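Local structure of acyl-coenzyme A oxidase 3 (Yarrowia lipolytica, 5YS9) at residues G475-K480 and R524-F529. The protein oxidises acyl-CoA to trans-2-enoyl-CoA with an FAD cofactor, passing the electrons to oxygen to give hydrogen peroxide in peroxisomal fatty acid beta-oxidation. Sequence-based numbering, arbitrary orientation.
Sequences GHRKGK and RATDKF
Arg-477, in the last turn of its helix, reaches across to the next helix and grips Asp-527 end-on through a salt bridge. NH1 and NH2 of Arg-477 each lie 2.9 Å from Asp-527 OD1, so one oxygen takes both bonds. Sharing it leaves them bent, with N-H...O angles of 131°, and the guanidinium and carboxylate planes stand 45° apart. The CA atoms of Arg-477 and Thr-526 are 10.0 Å apart, a span that suits the long side chain of Arg-477, which runs extended from CG to NE. Thr-526 approaches from the opposite direction, and its methyl CG2 lies over the centre of one guanidinium face, 3.8 Å from NH1 of Arg-477. This methyl is anti to the backbone N (chi1 -53° for OG1), which leaves OG1 beside that N, where it bonds back to the carbonyl of Ile-522. Threonine thus offers carbon to the flat cation while its hydroxyl is satisfied within its own helix. Gln-523, one turn before Asp-527, also accepts a hydrogen bond from Arg-477 NH2 through OE1. Just beyond Arg-477 the helix closes in a Schellman motif: Lys-480 N bonds to Gly-475 O at 2.8 Å and Gly-479 N to His-476 O at 2.9 Å. Glycine suits position 479, whose positive phi would press a CB against the preceding carbonyl. His-476 ND1 ties down the outgoing chain at Lys-480 O. The bridge joins the C-terminal end of helix 458-477 to helix 507-534, in the helical C-terminal part of the acyl-CoA oxidase fold; Thr-526 also packs on Ile-470 and Cys-473 of helix 458-477, while Ala-525 touches helix 547-573.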
ATOM      1  N   GLY A 475     -27.704 -25.824  -3.607  1.00 41.80           N
ATOM      2  CA  GLY A 475     -28.286 -26.417  -4.818  1.00 38.71           C
ATOM      3  C   GLY A 475     -27.777 -27.829  -5.139  1.00 39.93           C
ATOM      4  O   GLY A 475     -28.516 -28.625  -5.710  1.00 42.77           O
ATOM      5  N   HIS A 476     -26.543 -28.143  -4.793  1.00 37.05           N
ATOM      6  CA  HIS A 476     -26.050 -29.499  -4.920  1.00 39.37           C
ATOM      7  C   HIS A 476     -26.770 -30.486  -4.001  1.00 41.01           C
ATOM      8  O   HIS A 476     -27.094 -31.589  -4.393  1.00 36.58           O
ATOM      9  CB  HIS A 476     -24.551 -29.534  -4.666  1.00 40.02           C
ATOM     10  CG  HIS A 476     -23.940 -30.887  -4.826  1.00 39.30           C
ATOM     11  ND1 HIS A 476     -23.914 -31.552  -6.026  1.00 39.88           N
ATOM     12  CD2 HIS A 476     -23.336 -31.699  -3.935  1.00 43.27           C
ATOM     13  CE1 HIS A 476     -23.326 -32.718  -5.867  1.00 40.41           C
ATOM     14  NE2 HIS A 476     -22.965 -32.831  -4.608  1.00 42.19           N
ATOM     15  N   ARG A 477     -27.018 -30.059  -2.775  1.00 42.28           N
ATOM     16  CA  ARG A 477     -27.661 -30.874  -1.761  1.00 44.06           C
ATOM     17  C   ARG A 477     -29.078 -31.208  -2.173  1.00 47.37           C
ATOM     18  O   ARG A 477     -29.642 -32.193  -1.741  1.00 44.73           O
ATOM     19  CB  ARG A 477     -27.659 -30.161  -0.421  1.00 42.29           C
ATOM     20  CG  ARG A 477     -26.292 -29.763   0.073  1.00 41.40           C
ATOM     21  CD  ARG A 477     -26.382 -29.381   1.524  1.00 43.40           C
ATOM     22  NE  ARG A 477     -25.092 -29.105   2.112  1.00 45.10           N
ATOM     23  CZ  ARG A 477     -24.925 -28.502   3.277  1.00 42.31           C
ATOM     24  NH1 ARG A 477     -25.966 -28.113   3.974  1.00 42.87           N
ATOM     25  NH2 ARG A 477     -23.715 -28.287   3.741  1.00 43.37           N
ATOM     26  N   LYS A 478     -29.651 -30.337  -2.987  1.00 49.99           N
ATOM     27  CA  LYS A 478     -30.994 -30.497  -3.504  1.00 48.86           C
ATOM     28  C   LYS A 478     -30.992 -31.216  -4.837  1.00 50.15           C
ATOM     29  O   LYS A 478     -32.009 -31.299  -5.497  1.00 47.27           O
ATOM     30  CB  LYS A 478     -31.685 -29.150  -3.623  1.00 48.72           C
ATOM     31  CG  LYS A 478     -32.003 -28.538  -2.277  1.00 51.01           C
ATOM     32  CD  LYS A 478     -32.648 -27.173  -2.389  1.00 53.43           C
ATOM     33  CE  LYS A 478     -32.478 -26.396  -1.101  1.00 52.72           C
ATOM     34  NZ  LYS A 478     -33.361 -25.204  -1.045  1.00 55.37           N
ATOM     35  N   GLY A 479     -29.828 -31.702  -5.242  1.00 44.96           N
ATOM     36  CA  GLY A 479     -29.736 -32.529  -6.400  1.00 43.31           C
ATOM     37  C   GLY A 479     -29.262 -31.860  -7.667  1.00 47.98           C
ATOM     38  O   GLY A 479     -29.169 -32.548  -8.665  1.00 47.28           O
ATOM     39  N   LYS A 480     -28.944 -30.555  -7.676  1.00 52.60           N
ATOM     40  CA  LYS A 480     -28.350 -29.940  -8.912  1.00 55.45           C
ATOM     41  C   LYS A 480     -26.869 -30.363  -9.115  1.00 50.48           C
ATOM     42  O   LYS A 480     -26.149 -30.589  -8.140  1.00 49.00           O
ATOM     43  CB  LYS A 480     -28.481 -28.403  -8.948  1.00 57.84           C
ATOM     44  CG  LYS A 480     -29.851 -27.913  -9.370  1.00 60.52           C
ATOM     45  CD  LYS A 480     -29.945 -26.397  -9.316  1.00 66.11           C
ATOM     46  CE  LYS A 480     -31.368 -25.913  -9.583  1.00 68.08           C
ATOM     47  NZ  LYS A 480     -31.725 -24.882  -8.570  1.00 68.94           N
ATOM     48  N   ARG A 524     -19.871 -25.763   6.177  1.00 43.84           N
ATOM     49  CA  ARG A 524     -20.312 -25.261   7.509  1.00 49.39           C
ATOM     50  C   ARG A 524     -21.119 -23.973   7.348  1.00 46.06           C
ATOM     51  O   ARG A 524     -22.183 -23.808   7.961  1.00 45.61           O
ATOM     52  CB  ARG A 524     -19.141 -25.089   8.499  1.00 50.19           C
ATOM     53  CG  ARG A 524     -18.827 -26.393   9.260  1.00 57.10           C
ATOM     54  CD  ARG A 524     -17.485 -26.416  10.002  1.00 63.01           C
ATOM     55  NE  ARG A 524     -16.842 -25.099   9.974  1.00 66.02           N
ATOM     56  CZ  ARG A 524     -15.737 -24.765   9.294  1.00 62.74           C
ATOM     57  NH1 ARG A 524     -15.029 -25.651   8.601  1.00 62.11           N
ATOM     58  NH2 ARG A 524     -15.322 -23.507   9.336  1.00 62.58           N
ATOM     59  N   ALA A 525     -20.638 -23.101   6.472  1.00 40.69           N
ATOM     60  CA  ALA A 525     -21.365 -21.870   6.131  1.00 43.38           C
ATOM     61  C   ALA A 525     -22.726 -22.171   5.504  1.00 39.03           C
ATOM     62  O   ALA A 525     -23.691 -21.498   5.800  1.00 39.98           O
ATOM     63  CB  ALA A 525     -20.538 -20.969   5.204  1.00 41.05           C
ATOM     64  N   THR A 526     -22.790 -23.160   4.629  1.00 37.32           N
ATOM     65  CA  THR A 526     -24.061 -23.562   4.055  1.00 38.98           C
ATOM     66  C   THR A 526     -24.992 -24.151   5.137  1.00 41.80           C
ATOM     67  O   THR A 526     -26.170 -23.798   5.158  1.00 37.11           O
ATOM     68  CB  THR A 526     -23.869 -24.541   2.913  1.00 37.54           C
ATOM     69  OG1 THR A 526     -22.951 -23.987   1.966  1.00 33.99           O
ATOM     70  CG2 THR A 526     -25.208 -24.810   2.216  1.00 43.12           C
ATOM     71  N   ASP A 527     -24.456 -24.991   6.039  1.00 43.52           N
ATOM     72  CA  ASP A 527     -25.238 -25.512   7.197  1.00 45.96           C
ATOM     73  C   ASP A 527     -25.864 -24.384   8.030  1.00 51.87           C
ATOM     74  O   ASP A 527     -27.056 -24.474   8.384  1.00 52.89           O
ATOM     75  CB  ASP A 527     -24.396 -26.380   8.168  1.00 41.74           C
ATOM     76  CG  ASP A 527     -23.980 -27.720   7.569  1.00 43.89           C
ATOM     77  OD1 ASP A 527     -24.555 -28.152   6.555  1.00 45.32           O
ATOM     78  OD2 ASP A 527     -23.030 -28.334   8.093  1.00 44.48           O
ATOM     79  N   LYS A 528     -25.057 -23.366   8.368  1.00 49.00           N
ATOM     80  CA  LYS A 528     -25.513 -22.228   9.190  1.00 48.56           C
ATOM     81  C   LYS A 528     -26.594 -21.413   8.495  1.00 45.26           C
ATOM     82  O   LYS A 528     -27.489 -20.867   9.142  1.00 45.43           O
ATOM     83  CB  LYS A 528     -24.357 -21.274   9.546  1.00 49.99           C
ATOM     84  CG  LYS A 528     -23.382 -21.753  10.604  1.00 52.95           C
ATOM     85  CD  LYS A 528     -22.403 -20.635  11.003  1.00 61.81           C
ATOM     86  CE  LYS A 528     -22.153 -20.513  12.507  1.00 62.53           C
ATOM     87  NZ  LYS A 528     -21.045 -21.406  12.943  1.00 61.15           N
ATOM     88  N   PHE A 529     -26.471 -21.299   7.178  1.00 45.87           N
ATOM     89  CA  PHE A 529     -27.435 -20.581   6.357  1.00 45.56           C
ATOM     90  C   PHE A 529     -28.783 -21.280   6.419  1.00 48.36           C
ATOM     91  O   PHE A 529     -29.828 -20.632   6.435  1.00 49.12           O
ATOM     92  CB  PHE A 529     -26.953 -20.548   4.912  1.00 43.93           C
ATOM     93  CG  PHE A 529     -27.976 -20.057   3.953  1.00 43.40           C
ATOM     94  CD1 PHE A 529     -28.877 -20.930   3.380  1.00 42.71           C
ATOM     95  CD2 PHE A 529     -28.047 -18.719   3.631  1.00 46.46           C
ATOM     96  CE1 PHE A 529     -29.812 -20.495   2.465  1.00 42.28           C
ATOM     97  CE2 PHE A 529     -28.999 -18.260   2.725  1.00 48.36           C
ATOM     98  CZ  PHE A 529     -29.883 -19.161   2.129  1.00 45.39           C
TER